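Local structure of ethanolamine utilization protein EutN/carboxysome structural protein Ccml (Halothece sp., 6OWG) at residues K23-Q28 / V47-G52. The protein probably forms pentameric vertex units that close the corners of a bacterial microcompartment shell. Sequence-based numbering, arbitrary orientation.
Sequences KLLLLQ and VGAGLG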
loop_
_atom_site.group_PDB
_atom_site.type_symbol
_atom_site.label_atom_id
_atom_site.label_comp_id
_atom_site.label_asym_id
_atom_site.label_seq_id
_atom_site.Cartn_x
_atom_site.Cartn_y
_atom_site.Cartn_z
ATOM N N LYS D 23 -58.723 -28.979 78.449
ATOM C CA LYS D 23 -59.790 -29.522 79.277
ATOM C C LYS D 23 -59.181 -30.171 80.511
ATOM O O LYS D 23 -58.344 -31.070 80.394
ATOM C CB LYS D 23 -60.613 -30.524 78.474
ATOM C CG LYS D 23 -61.512 -31.416 79.299
ATOM C CD LYS D 23 -62.074 -32.533 78.445
ATOM C CE LYS D 23 -62.868 -33.518 79.276
ATOM N NZ LYS D 23 -63.257 -34.719 78.494
ATOM N N LEU D 24 -59.595 -29.718 81.689
ATOM C CA LEU D 24 -58.998 -30.130 82.950
ATOM C C LEU D 24 -59.936 -31.074 83.683
ATOM O O LEU D 24 -61.060 -30.697 84.026
ATOM C CB LEU D 24 -58.686 -28.917 83.822
ATOM C CG LEU D 24 -57.874 -27.826 83.133
ATOM C CD1 LEU D 24 -58.024 -26.515 83.866
ATOM C CD2 LEU D 24 -56.425 -28.234 83.054
ATOM N N LEU D 25 -59.470 -32.289 83.926
ATOM C CA LEU D 25 -60.240 -33.312 84.612
ATOM C C LEU D 25 -59.666 -33.568 85.995
ATOM O O LEU D 25 -58.457 -33.700 86.177
ATOM C CB LEU D 25 -60.249 -34.614 83.808
ATOM C CG LEU D 25 -61.140 -34.698 82.576
ATOM C CD1 LEU D 25 -61.137 -36.115 82.075
ATOM C CD2 LEU D 25 -62.544 -34.258 82.915
ATOM N N LEU D 26 -60.556 -33.653 86.975
ATOM C CA LEU D 26 -60.196 -34.050 88.331
ATOM C C LEU D 26 -60.241 -35.571 88.389
ATOM O O LEU D 26 -61.318 -36.168 88.303
ATOM C CB LEU D 26 -61.138 -33.427 89.355
ATOM C CG LEU D 26 -60.733 -33.635 90.810
ATOM C CD1 LEU D 26 -59.692 -32.616 91.208
ATOM C CD2 LEU D 26 -61.943 -33.553 91.711
ATOM N N LEU D 27 -59.078 -36.197 88.521
ATOM C CA LEU D 27 -58.961 -37.646 88.515
ATOM C C LEU D 27 -58.474 -38.128 89.868
ATOM O O LEU D 27 -57.418 -37.698 90.330
ATOM C CB LEU D 27 -57.985 -38.117 87.440
ATOM C CG LEU D 27 -57.961 -37.439 86.081
ATOM C CD1 LEU D 27 -56.684 -37.814 85.401
ATOM C CD2 LEU D 27 -59.140 -37.885 85.261
ATOM N N GLN D 28 -59.226 -39.028 90.487
ATOM C CA GLN D 28 -58.783 -39.702 91.698
ATOM C C GLN D 28 -58.066 -40.988 91.318
ATOM O O GLN D 28 -58.544 -41.741 90.466
ATOM C CB GLN D 28 -59.953 -40.010 92.627
ATOM C CG GLN D 28 -59.529 -40.412 94.021
ATOM C CD GLN D 28 -60.700 -40.762 94.903
ATOM O OE1 GLN D 28 -61.854 -40.648 94.495
ATOM N NE2 GLN D 28 -60.412 -41.196 96.123
ATOM N N VAL D 47 -57.705 -37.217 75.005
ATOM C CA VAL D 47 -58.549 -38.370 74.726
ATOM C C VAL D 47 -59.829 -38.170 75.518
ATOM O O VAL D 47 -59.797 -38.207 76.752
ATOM C CB VAL D 47 -57.851 -39.678 75.127
ATOM C CG1 VAL D 47 -58.731 -40.867 74.823
ATOM C CG2 VAL D 47 -56.509 -39.795 74.445
ATOM N N GLY D 48 -60.946 -37.971 74.820
ATOM C CA GLY D 48 -62.153 -37.453 75.449
ATOM C C GLY D 48 -62.762 -38.422 76.445
ATOM O O GLY D 48 -63.360 -39.435 76.051
ATOM N N ALA D 49 -62.640 -38.113 77.733
ATOM C CA ALA D 49 -63.019 -39.011 78.813
ATOM C C ALA D 49 -64.049 -38.332 79.699
ATOM O O ALA D 49 -63.868 -37.177 80.095
ATOM C CB ALA D 49 -61.800 -39.412 79.643
ATOM N N GLY D 50 -65.126 -39.053 80.009
ATOM C CA GLY D 50 -66.184 -38.536 80.845
ATOM C C GLY D 50 -66.119 -39.083 82.260
ATOM O O GLY D 50 -65.270 -39.893 82.610
ATOM N N LEU D 51 -67.072 -38.628 83.068
ATOM C CA LEU D 51 -67.058 -38.906 84.497
ATOM C C LEU D 51 -67.375 -40.369 84.776
ATOM O O LEU D 51 -68.324 -40.936 84.231
ATOM C CB LEU D 51 -68.061 -37.995 85.203
ATOM C CG LEU D 51 -67.969 -37.834 86.715
ATOM C CD1 LEU D 51 -68.184 -36.381 87.047
ATOM C CD2 LEU D 51 -69.007 -38.683 87.417
ATOM N N GLY D 52 -66.566 -40.978 85.643
ATOM C CA GLY D 52 -66.676 -42.380 85.960
ATOM C C GLY D 52 -65.733 -43.280 85.196
ATOM O O GLY D 52 -65.579 -44.448 85.569
#
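Lys23 reaches across to the backbone of Ala49, and the pair exemplifies how a buried lysine can tie a loop without regular structure to the residue that leads into strand 24-30. Lys23 CG lies anti to the backbone N (chi1 165°) and the chain beyond is fully extended, which carries the ammonium group the whole distance to residues 47-52. There Lys23 NZ donates a hydrogen bond of 3.0 Å to Ala49 O, approaching from above the carbonyl plane, 39° out of it, instead of along a lone pair. The stronger polar partner of the same ammonium is Asp45, whose OD2 forms a salt bridge with Lys23 NZ and also accepts a hydrogen bond from Ala49 N. One carboxylate oxygen thus serves both lysine and loop, and the buried charge probably gains from being compensated in this way.

Leu25, two residues on and inside the strand, also points its side chain at the loop. Its CD1 methyl makes a van der Waals contact of 3.5 Å with Ala49 O, the carbonyl oxygen that also takes the lysine bond. The apolar part is small: Leu25 CD1 and Ala49 CB meet more loosely at 4.2 Å.

Strand 24-30 runs between strands 39-44 and 2-11 in the OB-like beta-barrel of the EutN/CcmL family, and residues 47-52 link strand 39-44 to strand 54-59. The Ala49 side chain also packs on Val55 and Ile81, so the loop lies against strands 54-59 and 76-81 as well.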